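Local atomic coordinates of aminotransferase (Psychrobacter arcticus 273-4, PDB entry 3IF2), a protein that binds pyridoxal 5'-phosphate and, as an aminotransferase of class I and II, probably moves amino groups between amino acids and keto acids, perhaps valine and pyruvate. Residues L151-I156 with F187-D192; G208-S213 with I240-D245; P215-G220 with A365-L370. All coordinates share one frame; numbering follows the deposited sequence. Where two conformers were deposited one is given.

In the fold
All three contacts are buried and all reach pyridoxal phosphate, but they sit in different parts of the fold. Contact 2 lies within the large sheet of the cofactor-binding core and is built from regular parallel backbone bonds. Contacts 1 and 3 have no direct hydrogen bond between their segments. Each presses a loop from the end of a large-sheet strand against the six-stranded mixed sheet, and each relies on proline-aromatic packing. These two meet where Tyr189 of contact 1 bonds Trp369 of contact 3. Contacts 2 and 3 share a continuous piece of chain, since strand 207-213 runs on into loop 215-220, while Glu154 of contact 1 bonds Ser213 of contact 2.

Contact 1 (L151-I156 with F187-D192); sequences LTPEYI and FKYRVD. With PLP (pyridoxal-5'-phosphate), chain C.
Pro153 lies over the ring of Tyr189 where a loop from the large cofactor-binding sheet of this fold-type I aminotransferase meets strand 183-190 of the six-stranded mixed sheet. Following that strand, Phe187 brings CE2 against the face of the Tyr189 ring opposite the proline, so the phenol is held from both sides. At Tyr189 the contact is a CH-pi interaction: Pro153, which follows a cis peptide bond, sets CD 3.8 Å from the ring centroid, 22° off the normal. The Tyr189 hydroxyl is hydrogen-bonded to His410 NE2 and Trp369 NE1. At Arg190 the backbone is what touches: Leu151 CD1 lies 3.3 Å from its carbonyl carbon C. Leu151 has CG anti to its backbone N (chi1 175°), which carries the branch across to Tyr189 CB as well. Val191 closes the patch from beside, its CG2 4.0 Å from Leu151 CD1, while its backbone N bonds Glu227. The same loop then runs to the cofactor. Glu154 OE1 receives the Tyr155 N-H at 2.9 Å through its anti lone pair, and Tyr155 lays a ring face against the pyridine, with its OH 3.1 Å from PLP C4A.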
loop_
_atom_site.group_PDB
_atom_site.type_symbol
_atom_site.label_atom_id
_atom_site.label_comp_id
_atom_site.label_asym_id
_atom_site.label_seq_id
_atom_site.Cartn_x
_atom_site.Cartn_y
_atom_site.Cartn_z
ATOM N N LEU A 151 -5.098 13.862 -23.571
ATOM C CA LEU A 151 -4.011 13.755 -24.529
ATOM C C LEU A 151 -3.121 12.561 -24.174
ATOM O O LEU A 151 -2.779 12.370 -23.016
ATOM C CB LEU A 151 -3.207 15.070 -24.569
ATOM C CG LEU A 151 -1.939 15.177 -25.430
ATOM C CD1 LEU A 151 -1.668 16.608 -25.830
ATOM C CD2 LEU A 151 -0.737 14.614 -24.714
ATOM N N THR A 152 -2.805 11.748 -25.179
ATOM C CA THR A 152 -1.873 10.631 -25.065
ATOM C C THR A 152 -0.710 10.996 -26.015
ATOM O O THR A 152 -0.901 11.819 -26.910
ATOM C CB THR A 152 -2.536 9.292 -25.421
ATOM O OG1 THR A 152 -3.149 9.388 -26.711
ATOM C CG2 THR A 152 -3.603 8.946 -24.406
ATOM N N PRO A 153 0.489 10.413 -25.837
ATOM C CA PRO A 153 0.895 9.430 -24.845
ATOM C C PRO A 153 0.763 9.886 -23.386
ATOM O O PRO A 153 0.826 11.088 -23.082
ATOM C CB PRO A 153 2.355 9.135 -25.178
ATOM C CG PRO A 153 2.656 9.842 -26.426
ATOM C CD PRO A 153 1.546 10.702 -26.817
ATOM N N GLU A 154 0.496 8.920 -22.521
ATOM C CA GLU A 154 0.365 9.139 -21.087
ATOM C C GLU A 154 1.036 8.026 -20.316
ATOM O O GLU A 154 1.493 7.056 -20.906
ATOM C CB GLU A 154 -1.115 9.309 -20.687
ATOM C CG GLU A 154 -1.538 10.771 -20.501
ATOM C CD GLU A 154 -0.952 11.431 -19.244
ATOM O OE1 GLU A 154 -0.140 10.784 -18.536
ATOM O OE2 GLU A 154 -1.302 12.614 -18.990
ATOM N N TYR A 155 1.071 8.184 -19.000
ATOM C CA TYR A 155 1.767 7.274 -18.103
ATOM C C TYR A 155 1.370 5.807 -18.230
ATOM O O TYR A 155 0.195 5.463 -18.077
ATOM C CB TYR A 155 1.593 7.758 -16.661
ATOM C CG TYR A 155 2.274 6.927 -15.596
ATOM C CD1 TYR A 155 3.608 6.513 -15.728
ATOM C CD2 TYR A 155 1.594 6.607 -14.409
ATOM C CE1 TYR A 155 4.217 5.742 -14.715
ATOM C CE2 TYR A 155 2.187 5.876 -13.394
ATOM C CZ TYR A 155 3.491 5.449 -13.538
ATOM O OH TYR A 155 4.013 4.714 -12.518
ATOM N N ILE A 156 2.366 4.969 -18.524
ATOM C CA ILE A 156 2.201 3.511 -18.655
ATOM C C ILE A 156 1.516 2.870 -17.426
ATOM O O ILE A 156 0.737 1.925 -17.574
ATOM C CB ILE A 156 3.582 2.814 -18.987
ATOM C CG1 ILE A 156 3.429 1.334 -19.368
ATOM C CG2 ILE A 156 4.553 2.963 -17.850
ATOM C CD1 ILE A 156 4.723 0.698 -19.887
ATOM N N PHE A 187 9.341 18.752 -31.385
ATOM C CA PHE A 187 7.882 18.824 -31.491
ATOM C C PHE A 187 7.200 18.848 -30.124
ATOM O O PHE A 187 7.822 18.548 -29.104
ATOM C CB PHE A 187 7.349 17.673 -32.353
ATOM C CG PHE A 187 7.535 16.289 -31.755
ATOM C CD1 PHE A 187 8.777 15.664 -31.772
ATOM C CD2 PHE A 187 6.449 15.584 -31.248
ATOM C CE1 PHE A 187 8.952 14.378 -31.248
ATOM C CE2 PHE A 187 6.607 14.286 -30.726
ATOM C CZ PHE A 187 7.862 13.692 -30.716
ATOM N N LYS A 188 5.931 19.248 -30.128
ATOM C CA LYS A 188 5.117 19.330 -28.928
ATOM C C LYS A 188 3.729 18.800 -29.227
ATOM O O LYS A 188 3.072 19.267 -30.167
ATOM C CB LYS A 188 4.991 20.793 -28.456
ATOM C CG LYS A 188 4.478 20.974 -26.974
ATOM C CD LYS A 188 3.862 22.363 -26.712
ATOM C CE LYS A 188 3.595 22.690 -25.235
ATOM N NZ LYS A 188 2.971 21.613 -24.385
ATOM N N TYR A 189 3.290 17.831 -28.425
ATOM C CA TYR A 189 1.931 17.306 -28.491
ATOM C C TYR A 189 1.003 18.388 -27.926
ATOM O O TYR A 189 1.392 19.082 -26.968
ATOM C CB TYR A 189 1.768 16.023 -27.655
ATOM C CG TYR A 189 2.517 14.809 -28.159
ATOM C CD1 TYR A 189 2.255 14.281 -29.423
ATOM C CD2 TYR A 189 3.422 14.117 -27.337
ATOM C CE1 TYR A 189 2.918 13.131 -29.888
ATOM C CE2 TYR A 189 4.097 12.966 -27.799
ATOM C CZ TYR A 189 3.821 12.483 -29.071
ATOM O OH TYR A 189 4.478 11.372 -29.516
ATOM N N ARG A 190 -0.187 18.526 -28.532
ATOM C CA ARG A 190 -1.206 19.493 -28.078
ATOM C C ARG A 190 -2.615 18.881 -28.070
ATOM O O ARG A 190 -2.939 18.013 -28.876
ATOM C CB ARG A 190 -1.128 20.831 -28.853
ATOM C CG ARG A 190 0.050 21.726 -28.363
ATOM C CD ARG A 190 -0.121 23.236 -28.637
ATOM N NE ARG A 190 0.175 23.644 -30.012
ATOM C CZ ARG A 190 1.351 24.120 -30.419
ATOM N NH1 ARG A 190 2.364 24.249 -29.568
ATOM N NH2 ARG A 190 1.510 24.462 -31.687
ATOM N N VAL A 191 -3.439 19.343 -27.125
ATOM C CA VAL A 191 -4.783 18.807 -26.929
ATOM C C VAL A 191 -5.711 19.132 -28.108
ATOM O O VAL A 191 -5.836 20.294 -28.509
ATOM C CB VAL A 191 -5.437 19.279 -25.589
ATOM C CG1 VAL A 191 -6.839 18.692 -25.437
ATOM C CG2 VAL A 191 -4.579 18.872 -24.398
ATOM N N ASP A 192 -6.337 18.080 -28.646
ATOM C CA ASP A 192 -7.304 18.179 -29.735
ATOM C C ASP A 192 -8.663 18.368 -29.062
ATOM O O ASP A 192 -9.350 17.391 -28.747
ATOM C CB ASP A 192 -7.242 16.918 -30.613
ATOM C CG ASP A 192 -8.215 16.943 -31.798
ATOM O OD1 ASP A 192 -8.886 17.972 -32.066
ATOM O OD2 ASP A 192 -8.280 15.898 -32.478
HETATM N N1 PLP C . 3.089 9.768 -11.984
HETATM C C2 PLP C . 4.006 9.730 -13.012
HETATM C C2A PLP C . 3.806 10.673 -14.156
HETATM C C3 PLP C . 5.095 8.831 -12.950
HETATM O O3 PLP C . 6.031 8.762 -13.948
HETATM C C4 PLP C . 5.223 7.956 -11.846
HETATM C C4A PLP C . 6.245 6.830 -11.964
HETATM O O4A PLP C . 7.044 6.581 -11.052
HETATM C C5 PLP C . 4.251 8.015 -10.793
HETATM C C6 PLP C . 3.195 8.940 -10.900
HETATM C C5A PLP C . 4.269 7.081 -9.566
HETATM O O4P PLP C . 5.056 7.560 -8.496
HETATM P P PLP C . 4.949 6.902 -7.036
HETATM O O1P PLP C . 3.977 5.775 -6.784
HETATM O O2P PLP C . 4.547 8.081 -6.216
HETATM O O3P PLP C . 6.312 6.418 -6.735
#

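Contact 2 (G208-S213 with I240-D245); sequences GAICCS and IPLIID. With PLP (pyridoxal-5'-phosphate), chain C.
Asp245, whose CB packs on Ser213 CA at the ends of the two paired strands, grips the pyridine nitrogen of the cofactor. PLP N1 donates to Asp245 OD2 at 2.6 Å, with a second, weak bond to OD1. CG is anti to the backbone N (chi1 176°), which points the carboxylate on past the strand end toward the ring. Tyr158 OH holds OD2 and the Ala247 N-H holds OD1, so both oxygens have a protein partner besides the cofactor. Ser213 lines the same site with CB, 3.9 Å from PLP C2A.

Behind this pair, backbone bonds alternate between the strands. Ile210 N reaches Pro241 O, and Ile243 N returns to Ile210 O at 2.7 Å. Cys212 N to Ile243 O is weak, at 3.3 Å, whereas Asp245 N to Cys212 O is nearly straight at 177°. The strands are parallel, with 22° between their directions. Both belong to the large sheet of the fold-type I core and are joined through helix 225-237 as a beta-alpha-beta crossover.

Ile210, Leu242, Cys212 and Ile244 share one face, where that helix packs on Ile210, Leu242 and Ile244. There Ile210 CG2 meets Leu242 CD1 at 3.9 Å, and Met228 and Ala232 pack onto Leu242. The opposite face carries Cys211 and Ile243 beneath Phe123 of helix 115-125, with Cys211 SG against Ile243 CB. At the far end from the cofactor, the side chains of Ile240 and Ile210 cross at about a right angle, with Ile240 CD1 3.7 Å from Ile210 CG1, and Ile243 CD1 touches Ala209 CB.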
loop_
_atom_site.group_PDB
_atom_site.type_symbol
_atom_site.label_atom_id
_atom_site.label_comp_id
_atom_site.label_asym_id
_atom_site.label_seq_id
_atom_site.Cartn_x
_atom_site.Cartn_y
_atom_site.Cartn_z
ATOM N N GLY A 208 -16.421 9.498 -15.987
ATOM C CA GLY A 208 -16.431 9.755 -14.532
ATOM C C GLY A 208 -15.459 10.810 -14.005
ATOM O O GLY A 208 -15.735 11.444 -12.993
ATOM N N ALA A 209 -14.325 10.983 -14.683
ATOM C CA ALA A 209 -13.308 11.977 -14.320
ATOM C C ALA A 209 -12.388 12.241 -15.501
ATOM O O ALA A 209 -12.390 11.466 -16.453
ATOM C CB ALA A 209 -12.493 11.485 -13.144
ATOM N N ILE A 210 -11.639 13.348 -15.438
ATOM C CA ILE A 210 -10.607 13.673 -16.433
ATOM C C ILE A 210 -9.280 13.558 -15.698
ATOM O O ILE A 210 -9.191 13.975 -14.541
ATOM C CB ILE A 210 -10.740 15.083 -17.039
ATOM C CG1 ILE A 210 -12.098 15.245 -17.726
ATOM C CG2 ILE A 210 -9.643 15.321 -18.071
ATOM C CD1 ILE A 210 -12.310 16.621 -18.384
ATOM N N CYS A 211 -8.262 12.997 -16.351
ATOM C CA CYS A 211 -6.937 12.854 -15.746
ATOM C C CYS A 211 -5.747 13.050 -16.691
ATOM O O CYS A 211 -5.804 12.655 -17.854
ATOM C CB CYS A 211 -6.809 11.484 -15.090
ATOM S SG CYS A 211 -5.269 11.313 -14.137
ATOM N N CYS A 212 -4.674 13.649 -16.162
ATOM C CA CYS A 212 -3.412 13.793 -16.888
ATOM C C CYS A 212 -2.221 14.102 -15.983
ATOM O O CYS A 212 -2.401 14.592 -14.878
ATOM C CB CYS A 212 -3.507 14.897 -17.923
ATOM S SG CYS A 212 -3.759 16.466 -17.161
ATOM N N SER A 213 -1.018 13.818 -16.491
ATOM C CA SER A 213 0.242 14.072 -15.815
ATOM C C SER A 213 0.843 15.363 -16.359
ATOM O O SER A 213 0.787 15.601 -17.569
ATOM C CB SER A 213 1.202 12.892 -15.964
ATOM O OG SER A 213 1.330 12.456 -17.298
ATOM N N ILE A 240 -17.759 16.498 -13.244
ATOM C CA ILE A 240 -16.704 15.505 -13.036
ATOM C C ILE A 240 -15.413 16.221 -12.622
ATOM O O ILE A 240 -15.171 17.351 -13.065
ATOM C CB ILE A 240 -16.495 14.594 -14.288
ATOM C CG1 ILE A 240 -16.171 15.412 -15.557
ATOM C CG2 ILE A 240 -17.733 13.713 -14.523
ATOM C CD1 ILE A 240 -15.634 14.572 -16.702
ATOM N N PRO A 241 -14.595 15.587 -11.761
ATOM C CA PRO A 241 -13.370 16.247 -11.364
ATOM C C PRO A 241 -12.246 16.126 -12.386
ATOM O O PRO A 241 -12.284 15.255 -13.266
ATOM C CB PRO A 241 -13.000 15.514 -10.079
ATOM C CG PRO A 241 -13.482 14.175 -10.292
ATOM C CD PRO A 241 -14.787 14.347 -10.990
ATOM N N LEU A 242 -11.264 17.010 -12.224
ATOM C CA LEU A 242 -10.031 17.042 -13.002
ATOM C C LEU A 242 -8.908 16.574 -12.062
ATOM O O LEU A 242 -8.546 17.279 -11.112
ATOM C CB LEU A 242 -9.775 18.452 -13.507
ATOM C CG LEU A 242 -8.493 18.766 -14.255
ATOM C CD1 LEU A 242 -8.295 17.810 -15.423
ATOM C CD2 LEU A 242 -8.553 20.237 -14.713
ATOM N N ILE A 243 -8.398 15.370 -12.314
ATOM C CA ILE A 243 -7.331 14.768 -11.540
ATOM C C ILE A 243 -6.052 15.204 -12.231
ATOM O O ILE A 243 -5.959 15.083 -13.448
ATOM C CB ILE A 243 -7.416 13.219 -11.532
ATOM C CG1 ILE A 243 -8.819 12.736 -11.092
ATOM C CG2 ILE A 243 -6.357 12.641 -10.609
ATOM C CD1 ILE A 243 -8.996 11.263 -11.141
ATOM N N ILE A 244 -5.072 15.704 -11.469
ATOM C CA ILE A 244 -3.776 16.166 -12.029
ATOM C C ILE A 244 -2.614 15.519 -11.264
ATOM O O ILE A 244 -2.459 15.740 -10.063
ATOM C CB ILE A 244 -3.609 17.699 -11.969
ATOM C CG1 ILE A 244 -4.829 18.399 -12.581
ATOM C CG2 ILE A 244 -2.267 18.122 -12.656
ATOM C CD1 ILE A 244 -4.710 19.905 -12.559
ATOM N N ASP A 245 -1.795 14.755 -11.994
ATOM C CA ASP A 245 -0.645 14.025 -11.460
ATOM C C ASP A 245 0.600 14.911 -11.544
ATOM O O ASP A 245 1.122 15.106 -12.650
ATOM C CB ASP A 245 -0.516 12.726 -12.279
ATOM C CG ASP A 245 0.690 11.864 -11.926
ATOM O OD1 ASP A 245 1.487 12.159 -11.002
ATOM O OD2 ASP A 245 0.787 10.800 -12.585
HETATM N N1 PLP C . 3.089 9.768 -11.984
HETATM C C2 PLP C . 4.006 9.730 -13.012
HETATM C C2A PLP C . 3.806 10.673 -14.156
HETATM C C3 PLP C . 5.095 8.831 -12.950
HETATM O O3 PLP C . 6.031 8.762 -13.948
HETATM C C4 PLP C . 5.223 7.956 -11.846
HETATM C C4A PLP C . 6.245 6.830 -11.964
HETATM O O4A PLP C . 7.044 6.581 -11.052
HETATM C C5 PLP C . 4.251 8.015 -10.793
HETATM C C6 PLP C . 3.195 8.940 -10.900
HETATM C C5A PLP C . 4.269 7.081 -9.566
HETATM O O4P PLP C . 5.056 7.560 -8.496
HETATM P P PLP C . 4.949 6.902 -7.036
HETATM O O1P PLP C . 3.977 5.775 -6.784
HETATM O O2P PLP C . 4.547 8.081 -6.216
HETATM O O3P PLP C . 6.312 6.418 -6.735
#

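Contact 3 (P215-G220 with A365-L370); sequences PTNPTG and AIFLWL. With PLP (pyridoxal-5'-phosphate), chain C.
Pro218 and Thr219 sit together on one face of the Trp369 indole, the tight part of this contact. Pro218 lies alongside the tryptophan, pointing the same way, and its CG is 3.7 Å from the centroid of the six-membered ring. Thr219 covers the five-membered ring instead: CG2 stands 4.0 Å from that centroid, only 6° off the normal. Both are CH-pi contacts. Trp369 has CG anti to its backbone N, which brings the indole up from strand 367-372 to meet the loop.

Beside this tight packing the backbones do not bond directly: a water links them, donating to Thr219 O and accepting from Trp369 N, each at 3.0 Å. At the other end Pro215 touches with one edge: its CG is 3.6 Å from Ala365 N. The loop is closed on itself by a backbone bond from Gly220 N to Thr216 O.

Between these lies the cofactor side. Asn217 brings its amide across the Phe367 ring obliquely, with the planes 35° apart and CG 3.4 Å from Phe367 CE2. Its ND2 donates an almost straight bond (170°) to PLP O3 at 2.6 Å. OD1 is held by Arg416 NH1, probably the arginine that receives the substrate carboxylate in this family. With a partner at each end, the amide is fixed in rotation, and its N-H would be expected to stabilise negative charge on O3. The loop thus joins the cofactor-binding sheet to the smaller one through apolar packing, while the Asn217 amide links the cofactor to Arg416.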
loop_
_atom_site.group_PDB
_atom_site.type_symbol
_atom_site.label_atom_id
_atom_site.label_comp_id
_atom_site.label_asym_id
_atom_site.label_seq_id
_atom_site.Cartn_x
_atom_site.Cartn_y
_atom_site.Cartn_z
ATOM N N PRO A 215 4.414 17.678 -15.416
ATOM C CA PRO A 215 4.808 17.160 -16.742
ATOM C C PRO A 215 4.478 15.679 -16.923
ATOM O O PRO A 215 4.297 14.941 -15.942
ATOM C CB PRO A 215 6.314 17.411 -16.829
ATOM C CG PRO A 215 6.758 17.841 -15.481
ATOM C CD PRO A 215 5.573 18.153 -14.633
ATOM N N THR A 216 4.431 15.260 -18.188
ATOM C CA THR A 216 4.021 13.932 -18.560
ATOM C C THR A 216 5.160 12.933 -18.709
ATOM O O THR A 216 6.230 13.264 -19.224
ATOM C CB THR A 216 3.234 13.984 -19.879
ATOM O OG1 THR A 216 2.127 14.872 -19.718
ATOM C CG2 THR A 216 2.719 12.602 -20.298
ATOM N N ASN A 217 4.908 11.730 -18.183
ATOM C CA ASN A 217 5.712 10.530 -18.388
ATOM C C ASN A 217 4.867 9.927 -19.515
ATOM O O ASN A 217 3.672 9.707 -19.308
ATOM C CB ASN A 217 5.716 9.638 -17.118
ATOM C CG ASN A 217 6.475 8.304 -17.293
ATOM O OD1 ASN A 217 6.715 7.869 -18.399
ATOM N ND2 ASN A 217 6.828 7.650 -16.183
ATOM N N PRO A 218 5.474 9.577 -20.663
ATOM C CA PRO A 218 6.868 9.519 -21.083
ATOM C C PRO A 218 7.408 10.657 -21.940
ATOM O O PRO A 218 8.563 10.585 -22.340
ATOM C CB PRO A 218 6.804 8.317 -22.017
ATOM C CG PRO A 218 5.552 8.604 -22.817
ATOM C CD PRO A 218 4.610 9.307 -21.835
ATOM N N THR A 219 6.596 11.666 -22.228
ATOM C CA THR A 219 6.923 12.657 -23.246
ATOM C C THR A 219 7.784 13.816 -22.831
ATOM O O THR A 219 8.537 14.338 -23.648
ATOM C CB THR A 219 5.636 13.258 -23.829
ATOM O OG1 THR A 219 4.872 13.824 -22.759
ATOM C CG2 THR A 219 4.823 12.185 -24.525
ATOM N N GLY A 220 7.663 14.222 -21.573
ATOM C CA GLY A 220 8.284 15.436 -21.085
ATOM C C GLY A 220 7.414 16.663 -21.399
ATOM O O GLY A 220 7.843 17.800 -21.137
ATOM N N ALA A 365 9.951 16.516 -16.360
ATOM C CA ALA A 365 10.126 15.100 -16.037
ATOM C C ALA A 365 11.571 14.653 -16.351
ATOM O O ALA A 365 12.418 15.492 -16.645
ATOM C CB ALA A 365 9.061 14.223 -16.737
ATOM N N ILE A 366 11.833 13.351 -16.324
ATOM C CA ILE A 366 13.195 12.810 -16.368
ATOM C C ILE A 366 13.474 11.903 -17.562
ATOM O O ILE A 366 14.332 11.009 -17.490
ATOM C CB ILE A 366 13.469 12.071 -15.002
ATOM C CG1 ILE A 366 12.587 10.813 -14.813
ATOM C CG2 ILE A 366 13.227 13.048 -13.819
ATOM C CD1 ILE A 366 12.901 9.990 -13.542
ATOM N N PHE A 367 12.770 12.153 -18.663
ATOM C CA PHE A 367 12.853 11.338 -19.880
ATOM C C PHE A 367 12.952 12.174 -21.134
ATOM O O PHE A 367 12.478 13.309 -21.150
ATOM C CB PHE A 367 11.572 10.508 -20.069
ATOM C CG PHE A 367 11.129 9.771 -18.850
ATOM C CD1 PHE A 367 11.757 8.583 -18.465
ATOM C CD2 PHE A 367 10.071 10.254 -18.077
ATOM C CE1 PHE A 367 11.347 7.889 -17.313
ATOM C CE2 PHE A 367 9.650 9.560 -16.920
ATOM C CZ PHE A 367 10.287 8.377 -16.546
ATOM N N LEU A 368 13.575 11.603 -22.167
ATOM C CA LEU A 368 13.500 12.144 -23.541
ATOM C C LEU A 368 12.609 11.152 -24.363
ATOM O O LEU A 368 12.728 9.910 -24.240
ATOM C CB LEU A 368 14.879 12.380 -24.186
ATOM C CG LEU A 368 15.658 13.622 -23.700
ATOM C CD1 LEU A 368 17.043 13.632 -24.278
ATOM C CD2 LEU A 368 14.960 14.920 -24.031
ATOM N N TRP A 369 11.711 11.716 -25.162
ATOM C CA TRP A 369 10.774 10.967 -26.006
ATOM C C TRP A 369 11.222 11.184 -27.447
ATOM O O TRP A 369 11.108 12.299 -27.958
ATOM C CB TRP A 369 9.370 11.492 -25.748
ATOM C CG TRP A 369 8.231 10.842 -26.473
ATOM C CD1 TRP A 369 7.471 11.393 -27.465
ATOM C CD2 TRP A 369 7.687 9.549 -26.230
ATOM N NE1 TRP A 369 6.503 10.524 -27.855
ATOM C CE2 TRP A 369 6.615 9.376 -27.123
ATOM C CE3 TRP A 369 8.012 8.505 -25.350
ATOM C CZ2 TRP A 369 5.847 8.212 -27.155
ATOM C CZ3 TRP A 369 7.248 7.332 -25.390
ATOM C CH2 TRP A 369 6.179 7.202 -26.288
ATOM N N LEU A 370 11.750 10.115 -28.056
ATOM C CA LEU A 370 12.342 10.131 -29.397
ATOM C C LEU A 370 11.362 9.562 -30.410
ATOM O O LEU A 370 10.806 8.492 -30.164
ATOM C CB LEU A 370 13.638 9.295 -29.425
ATOM C CG LEU A 370 14.934 9.863 -28.808
ATOM C CD1 LEU A 370 14.717 10.548 -27.490
ATOM C CD2 LEU A 370 15.984 8.766 -28.659
HETATM N N1 PLP C . 3.089 9.768 -11.984
HETATM C C2 PLP C . 4.006 9.730 -13.012
HETATM C C2A PLP C . 3.806 10.673 -14.156
HETATM C C3 PLP C . 5.095 8.831 -12.950
HETATM O O3 PLP C . 6.031 8.762 -13.948
HETATM C C4 PLP C . 5.223 7.956 -11.846
HETATM C C4A PLP C . 6.245 6.830 -11.964
HETATM O O4A PLP C . 7.044 6.581 -11.052
HETATM C C5 PLP C . 4.251 8.015 -10.793
HETATM C C6 PLP C . 3.195 8.940 -10.900
HETATM C C5A PLP C . 4.269 7.081 -9.566
HETATM O O4P PLP C . 5.056 7.560 -8.496
HETATM P P PLP C . 4.949 6.902 -7.036
HETATM O O1P PLP C . 3.977 5.775 -6.784
HETATM O O2P PLP C . 4.547 8.081 -6.216
HETATM O O3P PLP C . 6.312 6.418 -6.735
HETATM O O HOH W 1 11.380 14.662 -24.591
#